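Local coordinates for Oxidored_FMN domain-containing protein ([Pseudomonas] geniculata N1, PDB 6L6J) that probably acts as an FMN- and [4Fe-4S]-dependent amine oxidase that oxidises 6-hydroxypseudooxynicotine in nicotine breakdown, at residues Ala30-Met35 against Pro71-Arg76; Leu121-Lys126 against Arg185-Thr190; Arg516-Gly521 against Asp539-Ala544. All blocks are in the same frame, centred on the assembly; numbering follows the deposited sequence.

Contact 1: residues Ala30-Met35 against Pro71-Arg76. With FMN (flavin mononucleotide), chain B; SO4 (sulfate ion), chain G.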
loop_
_atom_site.group_PDB
_atom_site.type_symbol
_atom_site.label_atom_id
_atom_site.label_comp_id
_atom_site.label_asym_id
_atom_site.label_seq_id
_atom_site.Cartn_x
_atom_site.Cartn_y
_atom_site.Cartn_z
ATOM N N ALA A 30 -1.089 8.639 -4.961
ATOM C CA ALA A 30 -0.516 9.657 -4.053
ATOM C C ALA A 30 0.770 9.117 -3.450
ATOM O O ALA A 30 0.843 7.909 -3.191
ATOM C CB ALA A 30 -1.491 10.028 -2.968
ATOM N N THR A 31 1.736 10.005 -3.234
ATOM C CA THR A 31 3.039 9.681 -2.595
ATOM C C THR A 31 3.181 10.415 -1.257
ATOM O O THR A 31 4.185 10.133 -0.557
ATOM C CB THR A 31 4.190 10.020 -3.553
ATOM O OG1 THR A 31 3.864 11.280 -4.137
ATOM C CG2 THR A 31 4.397 8.953 -4.605
ATOM N N ALA A 32 2.238 11.315 -0.939
ATOM C CA ALA A 32 2.239 12.176 0.271
ATOM C C ALA A 32 3.509 13.030 0.349
ATOM O O ALA A 32 3.962 13.312 1.456
ATOM C CB ALA A 32 2.077 11.331 1.508
ATOM N N MET A 33 4.096 13.345 -0.797
ATOM C CA MET A 33 5.048 14.461 -1.016
ATOM C C MET A 33 4.302 15.450 -1.907
ATOM O O MET A 33 3.758 14.992 -2.966
ATOM C CB MET A 33 6.302 14.015 -1.776
ATOM C CG MET A 33 6.802 12.649 -1.418
ATOM S SD MET A 33 7.395 11.754 -2.866
ATOM C CE MET A 33 8.037 10.290 -2.053
ATOM N N GLY A 34 4.225 16.714 -1.531
ATOM C CA GLY A 34 3.430 17.673 -2.324
ATOM C C GLY A 34 4.341 18.599 -3.101
ATOM O O GLY A 34 5.437 18.148 -3.509
ATOM N N MET A 35 3.927 19.864 -3.221
ATOM C CA MET A 35 4.776 20.976 -3.712
ATOM C C MET A 35 5.804 21.298 -2.634
ATOM O O MET A 35 6.862 21.880 -2.948
ATOM C CB MET A 35 3.927 22.215 -4.011
ATOM C CG MET A 35 2.722 21.889 -4.867
ATOM S SD MET A 35 3.137 20.755 -6.235
ATOM C CE MET A 35 3.518 21.958 -7.516
ATOM N N PRO A 71 -4.553 17.019 6.140
ATOM C CA PRO A 71 -3.197 17.528 5.893
ATOM C C PRO A 71 -2.309 16.690 4.945
ATOM O O PRO A 71 -1.117 16.895 4.953
ATOM C CB PRO A 71 -2.650 17.508 7.320
ATOM C CG PRO A 71 -3.290 16.259 7.954
ATOM C CD PRO A 71 -4.612 16.041 7.239
ATOM N N LEU A 72 -2.891 15.801 4.128
ATOM C CA LEU A 72 -2.151 15.074 3.051
ATOM C C LEU A 72 -1.597 16.076 2.025
ATOM O O LEU A 72 -2.349 16.836 1.419
ATOM C CB LEU A 72 -3.085 14.043 2.397
ATOM C CG LEU A 72 -2.567 13.360 1.125
ATOM C CD1 LEU A 72 -1.293 12.562 1.387
ATOM C CD2 LEU A 72 -3.634 12.479 0.497
ATOM N N PRO A 73 -0.263 16.150 1.815
ATOM C CA PRO A 73 0.297 17.014 0.782
ATOM C C PRO A 73 0.167 16.407 -0.625
ATOM O O PRO A 73 0.682 15.322 -0.827
ATOM C CB PRO A 73 1.771 17.184 1.174
ATOM C CG PRO A 73 2.092 16.009 2.059
ATOM C CD PRO A 73 0.778 15.461 2.584
ATOM N N ASP A 74 -0.483 17.149 -1.531
ATOM C CA ASP A 74 -0.809 16.777 -2.929
ATOM C C ASP A 74 -0.195 17.780 -3.898
ATOM O O ASP A 74 0.085 18.914 -3.516
ATOM C CB ASP A 74 -2.317 16.787 -3.171
ATOM C CG ASP A 74 -2.997 15.536 -2.683
ATOM O OD1 ASP A 74 -2.244 14.561 -2.400
ATOM O OD2 ASP A 74 -4.267 15.550 -2.588
ATOM N N PRO A 75 -0.010 17.416 -5.187
ATOM C CA PRO A 75 0.241 18.399 -6.234
ATOM C C PRO A 75 -0.942 19.362 -6.347
ATOM O O PRO A 75 -2.028 18.976 -5.977
ATOM C CB PRO A 75 0.360 17.586 -7.529
ATOM C CG PRO A 75 0.708 16.210 -7.052
ATOM C CD PRO A 75 0.020 16.051 -5.707
ATOM N N ARG A 76 -0.692 20.566 -6.858
ATOM C CA ARG A 76 -1.730 21.608 -7.079
ATOM C C ARG A 76 -1.553 22.221 -8.472
ATOM O O ARG A 76 -0.404 22.415 -8.913
ATOM C CB ARG A 76 -1.615 22.690 -6.004
ATOM C CG ARG A 76 -1.770 22.183 -4.575
ATOM C CD ARG A 76 -0.909 22.970 -3.594
ATOM N NE ARG A 76 -1.485 22.962 -2.269
ATOM C CZ ARG A 76 -1.402 23.947 -1.387
ATOM N NH1 ARG A 76 -0.746 25.064 -1.673
ATOM N NH2 ARG A 76 -2.023 23.823 -0.225
HETATM N N1 FMN B . -5.934 6.428 -7.077
HETATM C C2 FMN B . -6.290 7.688 -7.487
HETATM O O2 FMN B . -7.146 7.780 -8.372
HETATM N N3 FMN B . -5.752 8.824 -7.024
HETATM C C4 FMN B . -4.793 8.796 -6.084
HETATM O O4 FMN B . -4.303 9.840 -5.656
HETATM C C4A FMN B . -4.356 7.476 -5.551
HETATM N N5 FMN B . -3.397 7.379 -4.598
HETATM C C5A FMN B . -2.981 6.154 -4.204
HETATM C C6 FMN B . -1.944 6.046 -3.282
HETATM C C7 FMN B . -1.512 4.791 -2.900
HETATM C C7M FMN B . -0.454 4.696 -1.871
HETATM C C8 FMN B . -2.105 3.579 -3.478
HETATM C C8M FMN B . -1.676 2.206 -3.049
HETATM C C9 FMN B . -3.123 3.665 -4.389
HETATM C C9A FMN B . -3.589 4.908 -4.795
HETATM N N10 FMN B . -4.598 5.019 -5.763
HETATM C C10 FMN B . -4.986 6.279 -6.145
HETATM C "C1'" FMN B . -5.245 3.826 -6.396
HETATM C "C2'" FMN B . -4.375 3.272 -7.508
HETATM O "O2'" FMN B . -4.353 4.245 -8.538
HETATM C "C3'" FMN B . -4.895 1.984 -8.071
HETATM O "O3'" FMN B . -6.154 2.231 -8.699
HETATM C "C4'" FMN B . -5.055 0.866 -7.041
HETATM O "O4'" FMN B . -3.902 0.825 -6.166
HETATM C "C5'" FMN B . -5.285 -0.479 -7.716
HETATM O "O5'" FMN B . -4.147 -0.778 -8.506
HETATM P P FMN B . -2.952 -1.697 -7.913
HETATM O O1P FMN B . -3.564 -3.054 -7.650
HETATM O O2P FMN B . -1.952 -1.668 -9.026
HETATM O O3P FMN B . -2.485 -0.987 -6.656
HETATM S S SO4 G . 0.424 28.422 0.035
HETATM O O1 SO4 G . 1.135 28.527 -1.229
HETATM O O2 SO4 G . 0.386 29.706 0.685
HETATM O O3 SO4 G . -0.922 27.968 -0.185
HETATM O O4 SO4 G . 1.096 27.486 0.896
HETATM O O HOH W 1 0.225 12.986 -2.328
#
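Two loops that follow the first two barrel strands meet beside the flavin, packed closely at Ala32 to Gly34 and more loosely toward Met35 and Arg76. In the close part, the Pro73 ring packs against the backbone of Ala32 to Gly34, its CG 3.3 Å from Ala32 O and its CB 3.7 Å from Gly34 N. A beta carbon on Gly34 would point toward this ring, so the lack of one probably helps the loops approach. Ala32 CB touches the Leu72 CD1 methyl at 3.6 Å, and one water lies between the loops, accepting from Ala32 N and probably donating to Pro73 O.

Toward the outside, Met35 bends at chi2 (-43°), which with chi1 brings SD to 3.7 Å from Pro75 CA; chi3 (-92°) then turns CE. The Met35 and Arg76 chains cross obliquely, CG 4.0 Å from CD. An alanine in place of Met35 would remove CG, SD and CE and would probably loosen the packing on Pro75 and the Arg76 chain. Arg76 NH1 bonds to Tyr82 OH and, at 3.3 Å, to O3 of a sulfate probably taken from the crystallisation liquor.

Ala30, an FMN-binding residue, places its N 2.7 Å from FMN N5. Asp74 and the FMN-binding Glu60 bring their carboxylates close together, so one of the two may hold a proton more readily than usual.

Contact 2: residues Leu121-Lys126 against Arg185-Thr190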
loop_
_atom_site.group_PDB
_atom_site.type_symbol
_atom_site.label_atom_id
_atom_site.label_comp_id
_atom_site.label_asym_id
_atom_site.label_seq_id
_atom_site.Cartn_x
_atom_site.Cartn_y
_atom_site.Cartn_z
ATOM N N LEU A 121 -17.355 21.647 -1.358
ATOM C CA LEU A 121 -18.529 21.744 -2.261
ATOM C C LEU A 121 -19.232 20.377 -2.352
ATOM O O LEU A 121 -18.580 19.346 -2.158
ATOM C CB LEU A 121 -18.061 22.248 -3.630
ATOM C CG LEU A 121 -17.112 23.440 -3.611
ATOM C CD1 LEU A 121 -16.587 23.705 -5.008
ATOM C CD2 LEU A 121 -17.779 24.693 -3.047
ATOM N N SER A 122 -20.535 20.404 -2.625
ATOM C CA SER A 122 -21.396 19.216 -2.802
ATOM C C SER A 122 -22.608 19.622 -3.633
ATOM O O SER A 122 -23.012 20.793 -3.556
ATOM C CB SER A 122 -21.812 18.657 -1.466
ATOM O OG SER A 122 -22.711 17.555 -1.604
ATOM N N PRO A 123 -23.215 18.686 -4.413
ATOM C CA PRO A 123 -24.526 18.905 -5.018
ATOM C C PRO A 123 -25.526 19.321 -3.931
ATOM O O PRO A 123 -26.353 20.182 -4.207
ATOM C CB PRO A 123 -24.921 17.540 -5.614
ATOM C CG PRO A 123 -23.964 16.537 -4.984
ATOM C CD PRO A 123 -22.705 17.337 -4.711
ATOM N N THR A 124 -25.388 18.723 -2.733
ATOM C CA THR A 124 -26.307 18.855 -1.573
ATOM C C THR A 124 -25.498 18.756 -0.276
ATOM O O THR A 124 -24.644 17.839 -0.191
ATOM C CB THR A 124 -27.414 17.797 -1.657
ATOM O OG1 THR A 124 -28.050 18.012 -2.926
ATOM C CG2 THR A 124 -28.413 17.863 -0.514
ATOM N N THR A 125 -25.768 19.652 0.689
ATOM C CA THR A 125 -24.969 19.808 1.936
ATOM C C THR A 125 -24.904 18.483 2.690
ATOM O O THR A 125 -25.929 17.805 2.859
ATOM C CB THR A 125 -25.501 20.876 2.895
ATOM O OG1 THR A 125 -25.468 22.119 2.215
ATOM C CG2 THR A 125 -24.656 21.061 4.136
ATOM N N LYS A 126 -23.706 18.174 3.154
ATOM C CA LYS A 126 -23.429 17.070 4.095
ATOM C C LYS A 126 -22.029 17.317 4.658
ATOM O O LYS A 126 -21.276 18.086 4.026
ATOM C CB LYS A 126 -23.525 15.733 3.360
ATOM C CG LYS A 126 -22.485 15.497 2.266
ATOM C CD LYS A 126 -22.470 14.083 1.722
ATOM C CE LYS A 126 -22.478 12.987 2.779
ATOM N NZ LYS A 126 -21.237 12.943 3.588
ATOM N N ARG A 185 -27.465 8.900 -3.813
ATOM C CA ARG A 185 -27.303 8.929 -2.337
ATOM C C ARG A 185 -26.762 10.287 -1.865
ATOM O O ARG A 185 -26.974 10.607 -0.697
ATOM C CB ARG A 185 -26.404 7.796 -1.851
ATOM C CG ARG A 185 -27.181 6.640 -1.236
ATOM C CD ARG A 185 -26.237 5.485 -1.029
ATOM N NE ARG A 185 -26.766 4.227 -0.519
ATOM C CZ ARG A 185 -27.297 4.052 0.685
ATOM N NH1 ARG A 185 -27.710 2.847 1.047
ATOM N NH2 ARG A 185 -27.441 5.075 1.512
ATOM N N VAL A 186 -26.115 11.057 -2.736
ATOM C CA VAL A 186 -25.505 12.379 -2.408
ATOM C C VAL A 186 -26.262 13.502 -3.125
ATOM O O VAL A 186 -26.522 14.539 -2.482
ATOM C CB VAL A 186 -24.004 12.446 -2.772
ATOM C CG1 VAL A 186 -23.349 13.648 -2.126
ATOM C CG2 VAL A 186 -23.236 11.179 -2.419
ATOM N N ASN A 187 -26.513 13.355 -4.428
ATOM C CA ASN A 187 -27.233 14.386 -5.215
ATOM C C ASN A 187 -28.718 14.290 -4.849
ATOM O O ASN A 187 -29.290 13.187 -5.034
ATOM C CB ASN A 187 -26.969 14.250 -6.714
ATOM C CG ASN A 187 -27.415 15.465 -7.496
ATOM O OD1 ASN A 187 -28.165 16.286 -6.982
ATOM N ND2 ASN A 187 -26.968 15.595 -8.736
ATOM N N LYS A 188 -29.282 15.365 -4.281
ATOM C CA LYS A 188 -30.726 15.476 -3.920
ATOM C C LYS A 188 -31.325 16.701 -4.616
ATOM O O LYS A 188 -32.419 17.134 -4.219
ATOM C CB LYS A 188 -30.929 15.607 -2.405
ATOM C CG LYS A 188 -30.376 14.458 -1.563
ATOM C CD LYS A 188 -31.108 13.161 -1.723
ATOM C CE LYS A 188 -30.244 11.966 -1.372
ATOM N NZ LYS A 188 -30.994 10.685 -1.434
ATOM N N ARG A 189 -30.633 17.210 -5.631
ATOM C CA ARG A 189 -30.996 18.471 -6.309
ATOM C C ARG A 189 -32.272 18.265 -7.134
ATOM O O ARG A 189 -32.568 17.099 -7.541
ATOM C CB ARG A 189 -29.836 18.924 -7.198
ATOM C CG ARG A 189 -28.537 19.223 -6.461
ATOM C CD ARG A 189 -27.471 19.621 -7.448
ATOM N NE ARG A 189 -27.719 20.954 -8.000
ATOM C CZ ARG A 189 -27.179 22.087 -7.558
ATOM N NH1 ARG A 189 -26.354 22.087 -6.524
ATOM N NH2 ARG A 189 -27.483 23.228 -8.143
ATOM N N THR A 190 -32.981 19.365 -7.405
ATOM C CA THR A 190 -34.248 19.382 -8.191
ATOM C C THR A 190 -34.119 20.263 -9.444
ATOM O O THR A 190 -35.168 20.494 -10.090
ATOM C CB THR A 190 -35.397 19.832 -7.281
ATOM O OG1 THR A 190 -35.084 21.151 -6.834
ATOM C CG2 THR A 190 -35.595 18.918 -6.092
#
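In the TIM barrel, the excursion between strand 99-105 and helix 142-162 contains the short strand 121-122, and the turn leaving that strand rests on the loop between helices 177-182 and 197-215. Pro123 fills the middle. Its CB lies 3.7 Å from Asn187 OD1, and its CG faces Val186 CG1 at 4.1 Å.

Two hydrogen bonds join the segments. Thr124 has OG1 anti to its carbonyl carbon (chi1 -57°), which turns the hydroxyl to accept from Lys188 N at 3.2 Å; the Thr124 and Lys188 side chains cross at about a right angle, CG2 3.9 Å from Lys188 CB. Arg189 starts out extended and then bends at chi3 (72°), bringing NH1 to Pro123 O at 3.0 Å, in the carbonyl plane and on a lone pair, though the N-H points somewhat off line (142°). NH1 also bonds to Ile140 O and NH2 forms a salt bridge with Asp191, so the guanidinium is fixed from several directions. Farther out, the Lys126 chain passes across Val186, CD to CG1 4.0 Å.

Asn187 organises the second loop: ND2 gives bonds to Phe181 O and Tyr193 O, while OD1 accepts from Arg189 N at 3.0 Å. This OD1 bond to the backbone two residues on makes an Asx turn, here shaping a barrel loop where it receives a neighbouring strand-to-helix excursion.

Contact 3: residues Arg516-Gly521 against Asp539-Ala544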
loop_
_atom_site.group_PDB
_atom_site.type_symbol
_atom_site.label_atom_id
_atom_site.label_comp_id
_atom_site.label_asym_id
_atom_site.label_seq_id
_atom_site.Cartn_x
_atom_site.Cartn_y
_atom_site.Cartn_z
ATOM N N ARG A 516 -0.189 -24.978 17.811
ATOM C CA ARG A 516 -0.566 -25.580 19.117
ATOM C C ARG A 516 -1.867 -24.921 19.589
ATOM O O ARG A 516 -1.807 -23.965 20.381
ATOM C CB ARG A 516 0.571 -25.418 20.132
ATOM C CG ARG A 516 1.749 -26.358 19.906
ATOM C CD ARG A 516 2.603 -26.520 21.158
ATOM N NE ARG A 516 2.987 -25.209 21.678
ATOM C CZ ARG A 516 4.057 -24.510 21.304
ATOM N NH1 ARG A 516 4.900 -24.997 20.403
ATOM N NH2 ARG A 516 4.281 -23.320 21.837
ATOM N N LEU A 517 -3.003 -25.426 19.103
ATOM C CA LEU A 517 -4.323 -24.757 19.201
ATOM C C LEU A 517 -5.131 -25.376 20.325
ATOM O O LEU A 517 -4.968 -26.562 20.602
ATOM C CB LEU A 517 -5.070 -24.918 17.880
ATOM C CG LEU A 517 -4.731 -23.899 16.805
ATOM C CD1 LEU A 517 -3.245 -23.912 16.477
ATOM C CD2 LEU A 517 -5.558 -24.179 15.562
ATOM N N PRO A 518 -6.050 -24.601 20.951
ATOM C CA PRO A 518 -7.010 -25.155 21.897
ATOM C C PRO A 518 -7.937 -26.063 21.080
ATOM O O PRO A 518 -8.257 -25.681 19.970
ATOM C CB PRO A 518 -7.751 -23.960 22.523
ATOM C CG PRO A 518 -7.362 -22.754 21.687
ATOM C CD PRO A 518 -6.260 -23.166 20.729
ATOM N N GLU A 519 -8.285 -27.229 21.632
ATOM C CA GLU A 519 -8.957 -28.346 20.910
ATOM C C GLU A 519 -10.271 -27.811 20.339
ATOM O O GLU A 519 -10.529 -27.976 19.133
ATOM C CB GLU A 519 -9.220 -29.542 21.834
ATOM C CG GLU A 519 -8.929 -30.888 21.183
ATOM C CD GLU A 519 -7.485 -31.346 21.334
ATOM O OE1 GLU A 519 -7.027 -31.476 22.500
ATOM O OE2 GLU A 519 -6.814 -31.561 20.295
ATOM N N GLY A 520 -11.067 -27.177 21.187
ATOM C CA GLY A 520 -12.301 -26.518 20.753
ATOM C C GLY A 520 -12.718 -25.477 21.763
ATOM O O GLY A 520 -11.844 -24.729 22.252
ATOM N N GLY A 521 -14.016 -25.428 22.046
ATOM C CA GLY A 521 -14.614 -24.532 23.047
ATOM C C GLY A 521 -14.486 -23.079 22.638
ATOM O O GLY A 521 -14.248 -22.804 21.433
ATOM N N ASP A 539 -9.119 -15.707 13.095
ATOM C CA ASP A 539 -9.500 -16.400 11.841
ATOM C C ASP A 539 -9.035 -17.851 11.930
ATOM O O ASP A 539 -9.862 -18.740 11.756
ATOM C CB ASP A 539 -8.918 -15.703 10.616
ATOM C CG ASP A 539 -9.717 -15.957 9.353
ATOM O OD1 ASP A 539 -10.023 -17.132 9.076
ATOM O OD2 ASP A 539 -10.072 -14.975 8.686
ATOM N N ARG A 540 -7.752 -18.059 12.204
ATOM C CA ARG A 540 -7.134 -19.399 12.360
ATOM C C ARG A 540 -7.969 -20.232 13.329
ATOM O O ARG A 540 -8.213 -21.418 13.032
ATOM C CB ARG A 540 -5.702 -19.247 12.874
ATOM C CG ARG A 540 -4.971 -20.555 13.102
ATOM C CD ARG A 540 -4.518 -21.150 11.791
ATOM N NE ARG A 540 -3.733 -22.353 12.037
ATOM C CZ ARG A 540 -4.210 -23.605 12.026
ATOM N NH1 ARG A 540 -5.495 -23.843 11.759
ATOM N NH2 ARG A 540 -3.371 -24.609 12.270
ATOM N N LEU A 541 -8.390 -19.623 14.442
ATOM C CA LEU A 541 -9.048 -20.312 15.576
ATOM C C LEU A 541 -10.502 -20.626 15.238
ATOM O O LEU A 541 -10.980 -21.729 15.607
ATOM C CB LEU A 541 -8.989 -19.420 16.810
ATOM C CG LEU A 541 -7.637 -19.309 17.506
ATOM C CD1 LEU A 541 -7.660 -18.134 18.467
ATOM C CD2 LEU A 541 -7.287 -20.595 18.249
ATOM N N ALA A 542 -11.217 -19.695 14.611
ATOM C CA ALA A 542 -12.623 -19.940 14.211
ATOM C C ALA A 542 -12.625 -21.127 13.220
ATOM O O ALA A 542 -13.445 -22.074 13.396
ATOM C CB ALA A 542 -13.256 -18.683 13.649
ATOM N N ARG A 543 -11.676 -21.136 12.286
ATOM C CA ARG A 543 -11.533 -22.187 11.245
ATOM C C ARG A 543 -11.116 -23.533 11.838
ATOM O O ARG A 543 -11.174 -24.492 11.111
ATOM C CB ARG A 543 -10.452 -21.814 10.222
ATOM C CG ARG A 543 -10.826 -20.664 9.310
ATOM C CD ARG A 543 -9.762 -20.559 8.249
ATOM N NE ARG A 543 -9.681 -19.234 7.653
ATOM C CZ ARG A 543 -9.064 -18.959 6.514
ATOM N NH1 ARG A 543 -8.468 -19.934 5.845
ATOM N NH2 ARG A 543 -9.052 -17.714 6.062
ATOM N N ALA A 544 -10.587 -23.570 13.058
ATOM C CA ALA A 544 -10.247 -24.830 13.758
ATOM C C ALA A 544 -11.495 -25.394 14.456
ATOM O O ALA A 544 -11.436 -26.562 14.893
ATOM C CB ALA A 544 -9.121 -24.598 14.726
#
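Apolar contacts come first. Leu517 points at the C-terminal part of helix 533-542 and the turn beyond it, its CD2 methyl 3.7 Å from Ala544 CB and its CG 4.4 Å from Leu541 CD2. The same Leu541 methyl meets Pro518 CD at 3.7 Å, the ring and the leucine crossing at about a right angle. Leu541 is buried and also packs on Val523, Val525, Val548 and Val614 of the neighbouring strands, so Leu517 and Pro518 extend that core outward.

Next is the guanidinium of Arg540, whose chain runs out with CG anti to the backbone N and turns at chi2 (76°). Leu517 CD2 sits over one of its faces, displaced toward the rim, 3.8 Å from NH1. This is a methyl on a flat cation.

The charged pair lies within segment 539-544: Arg543 NE bonds to Asp539 OD1 at 2.6 Å, approaching from above the carboxylate plane, while Asp539 OD2 pairs with Arg435. Between the two segments, then, the contact is apolar and van der Waals, and would probably depend on the packing of Leu517 and Pro518.

From the N terminus, contact 1 closes first, joining the loop after strand 24-26 to the one after strand 55-62, with helix 38-51 in the span between. Contact 2 follows, bringing segments 121-126 and 185-190 together across helix 142-162, strand 166-171 and helix 177-182. Both belong to the flavin barrel, their centres 27 Å apart. Contact 3 closes the shortest loop, returning over strand 522-527 and helix 533-542 in the second alpha/beta domain, and its centre lies 44 Å from that of contact 1, on the opposite side of the chain's centre. The three run in series; none crosses or encloses another. Contacts 1 and 2 join loops of the barrel, contact 3 a loop and a helix.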